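Local coordinates for protein lytic chitin monooxygenase (PDB 4A02) that oxidatively cleaves glycosidic bonds in alpha- and beta-chitin with a copper cofactor, acting synergistically with a chitinase to depolymerise crystalline chitin, at residues I35-N40 and A48-S53; E60-R65 and N101-L106; Y93-N98 and N133-R138; V143-W148 and A156-I161. All coordinates share one frame; numbering follows the deposited sequence.

In the fold
Contacts 1 and 4 are buried, contacts 2 and 3 only partly so. Contact 4 lies close to the middle of the chain and is the hairpin of strands 142-150 and 155-165, held by regular backbone bonds with mainly apolar and aromatic side chains on both faces. Contact 1 packs on it, since strand 36-38 is the neighbour of 155-165, and its chemistry is methyl groups on carbonyls and on each other. Contact 3 reaches the same sheet through strand 88-96, on the opposite side of the chain's centre from contact 1, and is gripped by an arginine and an asparagine. Contact 2, also polar, ties two irregular loops through side-chain amides.

Contact 1: residues I35-N40 and A48-S53; sequences IEAPKN and ASAGVS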
loop_
_atom_site.group_PDB
_atom_site.type_symbol
_atom_site.label_atom_id
_atom_site.label_comp_id
_atom_site.label_asym_id
_atom_site.label_seq_id
_atom_site.Cartn_x
_atom_site.Cartn_y
_atom_site.Cartn_z
ATOM N N ILE A 35 10.004 -1.903 0.267
ATOM C CA ILE A 35 9.492 -1.446 -1.011
ATOM C C ILE A 35 9.705 0.082 -1.087
ATOM O O ILE A 35 8.817 0.904 -0.906
ATOM C CB ILE A 35 8.065 -1.887 -1.276
ATOM C CG1 ILE A 35 7.953 -3.394 -1.076
ATOM C CG2 ILE A 35 7.638 -1.467 -2.662
ATOM C CD1 ILE A 35 6.552 -3.943 -1.276
ATOM N N GLU A 36 10.975 0.420 -1.338
ATOM C CA GLU A 36 11.537 1.758 -1.221
ATOM C C GLU A 36 11.885 2.297 -2.625
ATOM O O GLU A 36 12.672 1.644 -3.332
ATOM C CB GLU A 36 12.817 1.736 -0.346
ATOM C CG GLU A 36 13.380 3.087 -0.095
ATOM C CD GLU A 36 14.618 3.111 0.726
ATOM O OE1 GLU A 36 15.146 2.035 1.132
ATOM O OE2 GLU A 36 15.098 4.215 1.080
ATOM N N ALA A 37 11.401 3.473 -2.981
ATOM C CA ALA A 37 11.719 4.094 -4.262
ATOM C C ALA A 37 11.688 5.575 -4.105
ATOM O O ALA A 37 11.140 6.093 -3.107
ATOM C CB ALA A 37 10.759 3.627 -5.350
ATOM N N PRO A 38 12.215 6.341 -5.060
ATOM C CA PRO A 38 12.161 7.787 -4.929
ATOM C C PRO A 38 10.715 8.273 -4.745
ATOM O O PRO A 38 9.778 7.686 -5.282
ATOM C CB PRO A 38 12.743 8.296 -6.242
ATOM C CG PRO A 38 13.714 7.198 -6.651
ATOM C CD PRO A 38 12.947 5.929 -6.273
ATOM N N LYS A 39 10.547 9.379 -4.047
ATOM C CA LYS A 39 9.251 10.054 -4.064
ATOM C C LYS A 39 8.864 10.319 -5.511
ATOM O O LYS A 39 9.674 10.508 -6.394
ATOM C CB LYS A 39 9.303 11.315 -3.236
ATOM C CG LYS A 39 9.500 11.087 -1.764
ATOM C CD LYS A 39 9.492 12.381 -0.963
ATOM C CE LYS A 39 9.713 12.152 0.511
ATOM N NZ LYS A 39 11.070 11.681 0.843
ATOM N N ASN A 40 7.523 10.341 -5.714
ATOM C CA ASN A 40 6.961 10.583 -7.033
ATOM C C ASN A 40 7.295 9.506 -8.044
ATOM O O ASN A 40 7.450 9.803 -9.215
ATOM C CB ASN A 40 7.359 11.987 -7.604
ATOM C CG ASN A 40 6.312 12.409 -8.635
ATOM O OD1 ASN A 40 5.131 12.084 -8.533
ATOM N ND2 ASN A 40 6.799 13.176 -9.600
ATOM N N ALA A 48 2.808 -1.739 -7.300
ATOM C CA ALA A 48 2.920 -2.608 -6.112
ATOM C C ALA A 48 4.368 -2.924 -5.763
ATOM O O ALA A 48 4.685 -3.087 -4.581
ATOM C CB ALA A 48 2.106 -3.856 -6.321
ATOM N N SER A 49 5.268 -3.011 -6.757
ATOM C CA SER A 49 6.656 -3.272 -6.491
ATOM C C SER A 49 7.520 -1.988 -6.371
ATOM O O SER A 49 8.685 -2.103 -6.028
ATOM C CB SER A 49 7.271 -4.059 -7.631
ATOM O OG SER A 49 7.377 -3.326 -8.823
ATOM N N ALA A 50 6.935 -0.855 -6.707
ATOM C CA ALA A 50 7.620 0.441 -6.800
ATOM C C ALA A 50 8.834 0.377 -7.708
ATOM O O ALA A 50 9.737 1.190 -7.600
ATOM C CB ALA A 50 7.983 0.983 -5.446
ATOM N N GLY A 51 8.860 -0.538 -8.651
ATOM C CA GLY A 51 9.982 -0.739 -9.540
ATOM C C GLY A 51 11.195 -1.372 -8.909
ATOM O O GLY A 51 12.237 -1.407 -9.577
ATOM N N VAL A 52 11.109 -1.865 -7.695
ATOM C CA VAL A 52 12.260 -2.397 -6.982
ATOM C C VAL A 52 12.555 -3.808 -7.516
ATOM O O VAL A 52 11.671 -4.668 -7.594
ATOM C CB VAL A 52 12.049 -2.394 -5.458
ATOM C CG1 VAL A 52 13.287 -2.934 -4.741
ATOM C CG2 VAL A 52 11.716 -1.000 -4.996
ATOM N N SER A 53 13.837 -4.066 -7.800
ATOM C CA SER A 53 14.223 -5.350 -8.328
ATOM C C SER A 53 13.879 -6.455 -7.356
ATOM O O SER A 53 14.179 -6.377 -6.173
ATOM C CB SER A 53 15.754 -5.342 -8.546
ATOM O OG SER A 53 16.132 -4.428 -9.516
#
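I35 and A37 set their methyl groups on A50, and V52 closes the contact from the far end of its turn. I35 has the largest share. Its CB is only the branching point: a chi1 of -52° puts CG1 beside the backbone N and leaves CG2 anti to it, and that methyl drops onto the turn, CG2 standing 3.6 Å from S49 O and 3.7 Å from A50 CB. The other branch runs past this patch through CG1, extended at chi2, and its tip CD1 comes to rest 3.9 Å from A48 O. F55, L58 and A11 of helix 10-13 also touch the I35 side chain. The surface beneath is a type I' beta turn from S49 to V52, with A50 and G51 both at positive phi. S49 closes it twice, as S49 O takes V52 N at 3.0 Å and S49 OG takes the N-H of G51 in an ST turn; D59 is a second partner of that hydroxyl. The turn belongs to the long, mostly irregular connection between strands 2-6 and 69-71, which, as in related enzymes, probably helps to build the substrate-facing side. A37 points its CB toward the turn, 3.8 Å from A50 CB, tip to tip. V52 brings its CG2 branch to 3.3 Å from E36 O, a methyl against a carbonyl. The side chain of E36 leaves in the other direction, where OE2 bonds N155 ND2, and comes within about 3 Å, nearest atoms, of that of the copper ligand H1.

Contact 2: residues E60-R65 and N101-L106; sequences EQTATR and NPNQPL
Q61 reaches across to the carbonyl of P102 while N103 reaches back to the backbone of A63, so each loop lends the other an amide. Q61 NE2 donates to P102 O at 3.0 Å with a fairly straight 161° bond, the oxygen lying in the plane of the amide. A bend at chi2 (54°) folds the chain into this place and presses CG to 3.1 Å from Q104 O. The return bond, A63 N to N103 OD1 at 2.9 Å, is more bent, and the N-H sits above the plane of the N103 amide. N103 CA also makes a C-H...O contact with Q61 O, and A63 CB lies 4.3 Å from P102 CG. L106 crosses the Q61 side chain at about a right angle beside OE1. In the second shell, the Asx turn N101 OD1 to N103 N shapes the type I turn N101-Q104, and an ST turn at T62 OG1 bends the other loop. A salt bridge within that loop, R65 NE and NH2 both to E60 OE1, links its two ends. Y141 OH is a second partner of Q61 NE2. The contact thus joins the loop that leads into strand 69-71 to the loop between strands 88-96 and 111-120.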
loop_
_atom_site.group_PDB
_atom_site.type_symbol
_atom_site.label_atom_id
_atom_site.label_comp_id
_atom_site.label_asym_id
_atom_site.label_seq_id
_atom_site.Cartn_x
_atom_site.Cartn_y
_atom_site.Cartn_z
ATOM N N GLU A 60 1.829 -8.475 -10.450
ATOM C CA GLU A 60 0.849 -9.314 -11.120
ATOM C C GLU A 60 -0.543 -8.853 -10.682
ATOM O O GLU A 60 -0.743 -8.337 -9.594
ATOM C CB GLU A 60 1.132 -10.786 -10.782
ATOM C CG GLU A 60 2.461 -11.197 -11.411
ATOM C CD GLU A 60 2.945 -12.586 -11.105
ATOM O OE1 GLU A 60 2.129 -13.429 -10.670
ATOM O OE2 GLU A 60 4.158 -12.828 -11.355
ATOM N N GLN A 61 -1.515 -9.025 -11.582
ATOM C CA GLN A 61 -2.842 -8.467 -11.323
ATOM C C GLN A 61 -3.896 -9.286 -12.063
ATOM O O GLN A 61 -3.993 -9.241 -13.292
ATOM C CB GLN A 61 -2.888 -6.994 -11.745
ATOM C CG GLN A 61 -4.136 -6.260 -11.302
ATOM C CD GLN A 61 -4.391 -6.353 -9.818
ATOM O OE1 GLN A 61 -3.594 -5.843 -9.021
ATOM N NE2 GLN A 61 -5.494 -6.975 -9.413
ATOM N N THR A 62 -4.648 -10.057 -11.290
ATOM C CA THR A 62 -5.839 -10.745 -11.761
ATOM C C THR A 62 -6.897 -10.569 -10.689
ATOM O O THR A 62 -6.600 -10.219 -9.547
ATOM C CB THR A 62 -5.649 -12.254 -12.060
ATOM O OG1 THR A 62 -5.669 -12.915 -10.807
ATOM C CG2 THR A 62 -4.354 -12.546 -12.773
ATOM N N ALA A 63 -8.143 -10.897 -11.042
ATOM C CA ALA A 63 -9.213 -10.784 -10.062
ATOM C C ALA A 63 -9.084 -11.744 -8.909
ATOM O O ALA A 63 -9.695 -11.498 -7.846
ATOM C CB ALA A 63 -10.562 -11.046 -10.780
ATOM N N THR A 64 -8.358 -12.812 -9.031
ATOM C CA THR A 64 -8.226 -13.839 -8.015
ATOM C C THR A 64 -6.809 -13.955 -7.434
ATOM O O THR A 64 -6.594 -14.795 -6.553
ATOM C CB THR A 64 -8.684 -15.198 -8.519
ATOM O OG1 THR A 64 -7.916 -15.582 -9.624
ATOM C CG2 THR A 64 -10.168 -15.107 -8.917
ATOM N N ARG A 65 -5.858 -13.144 -7.862
ATOM C CA ARG A 65 -4.480 -13.326 -7.479
ATOM C C ARG A 65 -4.223 -13.096 -5.990
ATOM O O ARG A 65 -3.343 -13.730 -5.419
ATOM C CB ARG A 65 -3.601 -12.380 -8.305
ATOM C CG ARG A 65 -2.108 -12.516 -8.166
ATOM C CD ARG A 65 -1.565 -13.834 -8.741
ATOM N NE ARG A 65 -0.096 -13.819 -8.718
ATOM C CZ ARG A 65 0.621 -13.970 -7.605
ATOM N NH1 ARG A 65 0.052 -14.369 -6.496
ATOM N NH2 ARG A 65 1.878 -13.771 -7.666
ATOM N N ASN A 101 -9.822 -2.115 -13.881
ATOM C CA ASN A 101 -9.779 -3.479 -14.421
ATOM C C ASN A 101 -8.851 -4.350 -13.556
ATOM O O ASN A 101 -7.626 -4.134 -13.561
ATOM C CB ASN A 101 -9.287 -3.439 -15.870
ATOM C CG ASN A 101 -9.479 -4.757 -16.533
ATOM O OD1 ASN A 101 -9.256 -5.812 -15.949
ATOM N ND2 ASN A 101 -9.836 -4.711 -17.801
ATOM N N PRO A 102 -9.392 -5.314 -12.820
ATOM C CA PRO A 102 -8.586 -6.088 -11.900
ATOM C C PRO A 102 -7.723 -7.137 -12.565
ATOM O O PRO A 102 -6.995 -7.855 -11.881
ATOM C CB PRO A 102 -9.641 -6.734 -10.990
ATOM C CG PRO A 102 -10.795 -6.961 -11.944
ATOM C CD PRO A 102 -10.814 -5.713 -12.765
ATOM N N ASN A 103 -7.799 -7.247 -13.903
ATOM C CA ASN A 103 -7.006 -8.136 -14.709
ATOM C C ASN A 103 -5.969 -7.435 -15.568
ATOM O O ASN A 103 -5.413 -8.066 -16.471
ATOM C CB ASN A 103 -7.913 -9.036 -15.554
ATOM C CG ASN A 103 -8.761 -9.909 -14.674
ATOM O OD1 ASN A 103 -8.224 -10.730 -13.920
ATOM N ND2 ASN A 103 -10.094 -9.792 -14.725
ATOM N N GLN A 104 -5.667 -6.179 -15.287
ATOM C CA GLN A 104 -4.706 -5.430 -16.032
ATOM C C GLN A 104 -3.728 -4.747 -15.063
ATOM O O GLN A 104 -4.076 -4.493 -13.903
ATOM C CB GLN A 104 -5.361 -4.349 -16.891
ATOM C CG GLN A 104 -6.172 -4.904 -18.026
ATOM C CD GLN A 104 -6.846 -3.871 -18.870
ATOM O OE1 GLN A 104 -7.039 -2.688 -18.478
ATOM N NE2 GLN A 104 -7.226 -4.220 -20.070
ATOM N N PRO A 105 -2.542 -4.393 -15.536
ATOM C CA PRO A 105 -1.563 -3.758 -14.657
ATOM C C PRO A 105 -2.118 -2.461 -14.042
ATOM O O PRO A 105 -2.855 -1.687 -14.661
ATOM C CB PRO A 105 -0.385 -3.493 -15.621
ATOM C CG PRO A 105 -0.520 -4.530 -16.673
ATOM C CD PRO A 105 -2.009 -4.640 -16.919
ATOM N N LEU A 106 -1.696 -2.190 -12.806
ATOM C CA LEU A 106 -2.118 -1.014 -12.090
ATOM C C LEU A 106 -1.539 0.254 -12.698
ATOM O O LEU A 106 -0.374 0.358 -12.983
ATOM C CB LEU A 106 -1.723 -1.087 -10.622
ATOM C CG LEU A 106 -2.372 -2.187 -9.807
ATOM C CD1 LEU A 106 -1.757 -2.243 -8.405
ATOM C CD2 LEU A 106 -3.884 -2.042 -9.701
#

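Contact 3: residues Y93-N98 and N133-R138; sequences YYITKN and NIPTDR
From I95 and I134, whose CA atoms are 8.0 Å apart, the two backbones converge to 6.1 Å between the CA atoms of N98 and R138, where a type I turn from P135 to R138 has carried the chain back. The R138 side chain spans the distance between them. Bent at chi2 (-53°), it brings the edge of its guanidinium to the strand end: NE meets T96 O at 2.8 Å, nearly straight, in the carbonyl plane and on a lone pair. NH2 adds weak bonds to T96 O and to I95 O. NH1 donates to D137 OD1 at 2.8 Å in a salt bridge, in the guanidinium plane and on the syn lone pair of the carboxylate. Further on, N98 ND2 donates to D137 O at 2.9 Å from well above the carbonyl plane, and a water links N98 N with D137 OD2 while lying over one face of the guanidinium. On the inner side the contact turns apolar. I95 CD1 meets I134 CD1 at 4.2 Å, the two side chains crossing at about a right angle, and I95 CG2 touches P135 CD at 4.1 Å. Strands 88-96 and 127-134 belong to different sheets of the beta-sandwich core of this family, and the contact bridges the two near the strand ends. R138 NH2 also has D112 as a salt-bridge partner, and D112 in turn holds K97 NZ. Two carboxylates therefore face the arginine, which would probably stabilise its positive charge and ease repulsion from the nearby lysine.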
loop_
_atom_site.group_PDB
_atom_site.type_symbol
_atom_site.label_atom_id
_atom_site.label_comp_id
_atom_site.label_asym_id
_atom_site.label_seq_id
_atom_site.Cartn_x
_atom_site.Cartn_y
_atom_site.Cartn_z
ATOM N N TYR A 93 -2.501 8.625 0.523
ATOM C CA TYR A 93 -3.340 7.473 0.242
ATOM C C TYR A 93 -4.179 7.721 -0.984
ATOM O O TYR A 93 -4.771 8.799 -1.146
ATOM C CB TYR A 93 -4.243 7.163 1.425
ATOM C CG TYR A 93 -3.510 6.799 2.681
ATOM C CD1 TYR A 93 -3.030 7.775 3.556
ATOM C CD2 TYR A 93 -3.240 5.481 3.008
ATOM C CE1 TYR A 93 -2.357 7.419 4.699
ATOM C CE2 TYR A 93 -2.568 5.143 4.145
ATOM C CZ TYR A 93 -2.119 6.113 5.013
ATOM O OH TYR A 93 -1.452 5.681 6.131
ATOM N N TYR A 94 -4.262 6.686 -1.823
ATOM C CA TYR A 94 -5.029 6.653 -3.058
ATOM C C TYR A 94 -5.903 5.428 -3.073
ATOM O O TYR A 94 -5.545 4.425 -2.432
ATOM C CB TYR A 94 -4.063 6.620 -4.264
ATOM C CG TYR A 94 -3.010 7.681 -4.292
ATOM C CD1 TYR A 94 -1.835 7.532 -3.514
ATOM C CD2 TYR A 94 -3.121 8.824 -5.049
ATOM C CE1 TYR A 94 -0.842 8.484 -3.524
ATOM C CE2 TYR A 94 -2.107 9.809 -5.039
ATOM C CZ TYR A 94 -0.968 9.601 -4.242
ATOM O OH TYR A 94 0.008 10.590 -4.251
ATOM N N ILE A 95 -6.994 5.418 -3.847
ATOM C CA ILE A 95 -7.777 4.230 -4.016
ATOM C C ILE A 95 -8.284 4.158 -5.456
ATOM O O ILE A 95 -8.671 5.185 -6.049
ATOM C CB ILE A 95 -8.921 4.104 -2.997
ATOM C CG1 ILE A 95 -9.553 2.721 -3.023
ATOM C CG2 ILE A 95 -9.956 5.197 -3.167
ATOM C CD1 ILE A 95 -10.547 2.500 -1.903
ATOM N N THR A 96 -8.317 2.962 -6.017
ATOM C CA THR A 96 -8.870 2.749 -7.326
ATOM C C THR A 96 -10.293 3.269 -7.426
ATOM O O THR A 96 -11.060 3.227 -6.460
ATOM C CB THR A 96 -8.852 1.226 -7.670
ATOM O OG1 THR A 96 -9.296 0.476 -6.547
ATOM C CG2 THR A 96 -7.472 0.752 -8.042
ATOM N N LYS A 97 -10.648 3.736 -8.617
ATOM C CA LYS A 97 -12.007 4.099 -8.985
ATOM C C LYS A 97 -12.826 2.855 -9.258
ATOM O O LYS A 97 -12.331 1.857 -9.792
ATOM C CB LYS A 97 -11.961 4.997 -10.236
ATOM C CG LYS A 97 -11.165 6.249 -10.036
ATOM C CD LYS A 97 -10.847 6.935 -11.349
ATOM C CE LYS A 97 -11.800 7.899 -11.607
ATOM N NZ LYS A 97 -11.527 9.260 -11.128
ATOM N N ASN A 98 -14.146 2.939 -8.976
ATOM C CA ASN A 98 -15.024 1.871 -9.443
ATOM C C ASN A 98 -14.833 1.675 -10.935
ATOM O O ASN A 98 -14.761 2.640 -11.707
ATOM C CB ASN A 98 -16.499 2.198 -9.174
ATOM C CG ASN A 98 -16.950 2.006 -7.765
ATOM O OD1 ASN A 98 -16.331 1.274 -6.952
ATOM N ND2 ASN A 98 -18.069 2.606 -7.452
ATOM N N ASN A 133 -10.678 8.387 4.734
ATOM C CA ASN A 133 -12.059 8.279 4.327
ATOM C C ASN A 133 -12.180 7.539 3.029
ATOM O O ASN A 133 -11.777 8.014 1.966
ATOM C CB ASN A 133 -12.735 9.642 4.236
ATOM C CG ASN A 133 -12.828 10.287 5.592
ATOM O OD1 ASN A 133 -13.229 9.619 6.554
ATOM N ND2 ASN A 133 -12.515 11.555 5.614
ATOM N N ILE A 134 -12.768 6.337 3.064
ATOM C CA ILE A 134 -13.049 5.575 1.872
ATOM C C ILE A 134 -14.284 6.165 1.216
ATOM O O ILE A 134 -15.353 6.211 1.852
ATOM C CB ILE A 134 -13.229 4.089 2.192
ATOM C CG1 ILE A 134 -12.015 3.520 2.904
ATOM C CG2 ILE A 134 -13.624 3.314 0.949
ATOM C CD1 ILE A 134 -10.709 3.612 2.136
ATOM N N PRO A 135 -14.211 6.625 -0.040
ATOM C CA PRO A 135 -15.389 7.279 -0.653
ATOM C C PRO A 135 -16.580 6.386 -0.660
ATOM O O PRO A 135 -16.510 5.173 -0.888
ATOM C CB PRO A 135 -14.887 7.643 -2.047
ATOM C CG PRO A 135 -13.390 7.760 -1.902
ATOM C CD PRO A 135 -13.027 6.672 -0.924
ATOM N N THR A 136 -17.749 6.987 -0.425
ATOM C CA THR A 136 -18.957 6.232 -0.256
ATOM C C THR A 136 -19.493 5.557 -1.510
ATOM O O THR A 136 -20.341 4.691 -1.359
ATOM C CB THR A 136 -20.046 7.099 0.430
ATOM O OG1 THR A 136 -20.296 8.188 -0.370
ATOM C CG2 THR A 136 -19.524 7.542 1.772
ATOM N N ASP A 137 -19.018 5.906 -2.687
ATOM C CA ASP A 137 -19.427 5.228 -3.880
ATOM C C ASP A 137 -18.761 3.875 -4.024
ATOM O O ASP A 137 -19.216 3.067 -4.839
ATOM C CB ASP A 137 -19.157 6.030 -5.171
ATOM C CG ASP A 137 -17.710 6.237 -5.493
ATOM O OD1 ASP A 137 -16.852 6.192 -4.601
ATOM O OD2 ASP A 137 -17.422 6.489 -6.714
ATOM N N ARG A 138 -17.666 3.608 -3.325
ATOM C CA ARG A 138 -16.861 2.445 -3.696
ATOM C C ARG A 138 -17.543 1.142 -3.296
ATOM O O ARG A 138 -18.107 1.013 -2.219
ATOM C CB ARG A 138 -15.476 2.519 -3.036
ATOM C CG ARG A 138 -14.634 3.671 -3.494
ATOM C CD ARG A 138 -14.500 3.748 -4.990
ATOM N NE ARG A 138 -13.306 4.459 -5.455
ATOM C CZ ARG A 138 -13.174 5.755 -5.557
ATOM N NH1 ARG A 138 -14.161 6.603 -5.281
ATOM N NH2 ARG A 138 -11.995 6.236 -5.941
HETATM O O HOH W 1 -15.219 5.448 -8.227
#

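Contact 4: residues V143-W148 and A156-I161; sequences VIYAVW and AFYQAI
W148 pairs with F157, A146 with Q159 and I144 with I161, the hydrogen-bonded pairs of an antiparallel hairpin whose two segments lie 164° apart in direction. Two backbone bonds join each pair. The side chains form two unlike surfaces. On the face of Y145, V147, Y158 and A160, the Y145 ring turns its edge to small A160, CD1 4.2 Å from A160 CB. The tip of Y145 reaches diagonally to Y158, two residues before its partner A160, with OH 3.2 Å from Y158 CD2; the ring planes, at 30°, are slid apart and barely overlap. V147, with CG1 anti to the backbone N (chi1 -175°), sets that methyl against the Y158 ring in an off-centre CH-pi contact, 4.1 Å from V147 CG1 to the ring centroid, and also against A156 CB. On the other face I161 is the bump: its CD1 settles 3.9 Å from A146 CB, where alanine leaves room, and against I144 CG2. W148 and F157 lie side by side, CE3 to CD1 3.7 Å apart, with their planes oblique. That face packs on strands 74-82 and 2-6 within the sandwich, and W148 also stacks on W91. F157 meets the ring of the copper ligand H1, and W148 approaches H86, so the hairpin reaches the metal site with its aromatic end. Polar tips find partners beyond the pair: Y145 OH at L47 O, Y158 OH at P38 O, W148 NE1 at T88 OG1, Q159 OE1 at S9 OG and V4 N. These buried polar groups thus tie the hairpin to its surroundings.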
loop_
_atom_site.group_PDB
_atom_site.type_symbol
_atom_site.label_atom_id
_atom_site.label_comp_id
_atom_site.label_asym_id
_atom_site.label_seq_id
_atom_site.Cartn_x
_atom_site.Cartn_y
_atom_site.Cartn_z
ATOM N N VAL A 143 -7.996 -1.450 -4.777
ATOM C CA VAL A 143 -6.644 -1.357 -4.272
ATOM C C VAL A 143 -6.464 0.011 -3.662
ATOM O O VAL A 143 -6.681 1.032 -4.316
ATOM C CB VAL A 143 -5.595 -1.647 -5.366
ATOM C CG1 VAL A 143 -4.174 -1.450 -4.837
ATOM C CG2 VAL A 143 -5.762 -3.055 -5.914
ATOM N N ILE A 144 -6.044 0.030 -2.392
ATOM C CA ILE A 144 -5.561 1.228 -1.725
ATOM C C ILE A 144 -4.059 1.273 -1.905
ATOM O O ILE A 144 -3.376 0.275 -1.746
ATOM C CB ILE A 144 -5.953 1.230 -0.237
ATOM C CG1 ILE A 144 -7.467 1.193 -0.048
ATOM C CG2 ILE A 144 -5.316 2.394 0.506
ATOM C CD1 ILE A 144 -7.893 0.870 1.352
ATOM N N TYR A 145 -3.532 2.460 -2.237
ATOM C CA TYR A 145 -2.103 2.653 -2.401
ATOM C C TYR A 145 -1.655 3.665 -1.345
ATOM O O TYR A 145 -2.104 4.797 -1.357
ATOM C CB TYR A 145 -1.755 3.132 -3.778
ATOM C CG TYR A 145 -0.332 2.963 -4.217
ATOM C CD1 TYR A 145 0.292 1.733 -4.129
ATOM C CD2 TYR A 145 0.363 4.013 -4.800
ATOM C CE1 TYR A 145 1.616 1.557 -4.576
ATOM C CE2 TYR A 145 1.651 3.826 -5.302
ATOM C CZ TYR A 145 2.267 2.602 -5.190
ATOM O OH TYR A 145 3.512 2.452 -5.719
ATOM N N ALA A 146 -0.829 3.199 -0.426
ATOM C CA ALA A 146 -0.378 3.977 0.728
ATOM C C ALA A 146 1.101 4.284 0.552
ATOM O O ALA A 146 1.885 3.404 0.229
ATOM C CB ALA A 146 -0.610 3.175 1.985
ATOM N N VAL A 147 1.472 5.551 0.784
ATOM C CA VAL A 147 2.826 6.013 0.493
ATOM C C VAL A 147 3.374 6.782 1.674
ATOM O O VAL A 147 2.873 7.862 2.036
ATOM C CB VAL A 147 2.819 6.933 -0.758
ATOM C CG1 VAL A 147 4.268 7.307 -1.104
ATOM C CG2 VAL A 147 2.143 6.255 -1.922
ATOM N N TRP A 148 4.419 6.240 2.298
ATOM C CA TRP A 148 5.092 6.840 3.449
ATOM C C TRP A 148 6.325 7.595 2.935
ATOM O O TRP A 148 7.283 6.996 2.478
ATOM C CB TRP A 148 5.493 5.755 4.414
ATOM C CG TRP A 148 6.312 6.218 5.576
ATOM C CD1 TRP A 148 6.273 7.430 6.216
ATOM C CD2 TRP A 148 7.282 5.446 6.278
ATOM N NE1 TRP A 148 7.162 7.451 7.232
ATOM C CE2 TRP A 148 7.807 6.241 7.298
ATOM C CE3 TRP A 148 7.805 4.154 6.124
ATOM C CZ2 TRP A 148 8.801 5.792 8.169
ATOM C CZ3 TRP A 148 8.771 3.718 6.982
ATOM C CH2 TRP A 148 9.280 4.548 7.987
ATOM N N ALA A 156 10.363 7.036 -0.590
ATOM C CA ALA A 156 9.103 6.723 0.059
ATOM C C ALA A 156 8.992 5.200 0.049
ATOM O O ALA A 156 9.626 4.507 -0.750
ATOM C CB ALA A 156 7.940 7.339 -0.680
ATOM N N PHE A 157 8.128 4.713 0.924
ATOM C CA PHE A 157 7.745 3.305 0.980
ATOM C C PHE A 157 6.326 3.160 0.478
ATOM O O PHE A 157 5.425 3.893 0.902
ATOM C CB PHE A 157 7.899 2.744 2.411
ATOM C CG PHE A 157 9.341 2.628 2.783
ATOM C CD1 PHE A 157 10.069 3.757 3.172
ATOM C CD2 PHE A 157 10.040 1.424 2.671
ATOM C CE1 PHE A 157 11.422 3.684 3.406
ATOM C CE2 PHE A 157 11.378 1.336 2.901
ATOM C CZ PHE A 157 12.092 2.470 3.239
ATOM N N TYR A 158 6.133 2.231 -0.461
ATOM C CA TYR A 158 4.910 2.118 -1.238
ATOM C C TYR A 158 4.221 0.809 -0.939
ATOM O O TYR A 158 4.828 -0.255 -1.023
ATOM C CB TYR A 158 5.258 2.184 -2.729
ATOM C CG TYR A 158 5.810 3.528 -3.203
ATOM C CD1 TYR A 158 7.157 3.825 -3.144
ATOM C CD2 TYR A 158 4.934 4.497 -3.724
ATOM C CE1 TYR A 158 7.626 5.059 -3.586
ATOM C CE2 TYR A 158 5.400 5.698 -4.186
ATOM C CZ TYR A 158 6.761 5.980 -4.117
ATOM O OH TYR A 158 7.167 7.216 -4.588
ATOM N N GLN A 159 2.935 0.902 -0.581
ATOM C CA GLN A 159 2.168 -0.252 -0.090
ATOM C C GLN A 159 0.815 -0.342 -0.786
ATOM O O GLN A 159 -0.128 0.372 -0.463
ATOM C CB GLN A 159 1.988 -0.125 1.418
ATOM C CG GLN A 159 3.289 -0.307 2.175
ATOM C CD GLN A 159 3.658 -1.776 2.289
ATOM O OE1 GLN A 159 2.925 -2.529 2.934
ATOM N NE2 GLN A 159 4.761 -2.192 1.708
ATOM N N ALA A 160 0.725 -1.292 -1.732
ATOM C CA ALA A 160 -0.562 -1.680 -2.292
ATOM C C ALA A 160 -1.299 -2.601 -1.332
ATOM O O ALA A 160 -0.701 -3.529 -0.774
ATOM C CB ALA A 160 -0.337 -2.400 -3.623
ATOM N N ILE A 161 -2.592 -2.346 -1.168
ATOM C CA ILE A 161 -3.456 -3.062 -0.211
ATOM C C ILE A 161 -4.721 -3.461 -0.937
ATOM O O ILE A 161 -5.433 -2.608 -1.482
ATOM C CB ILE A 161 -3.792 -2.127 0.964
ATOM C CG1 ILE A 161 -2.549 -1.573 1.679
ATOM C CG2 ILE A 161 -4.730 -2.819 1.953
ATOM C CD1 ILE A 161 -2.697 -0.169 2.098
#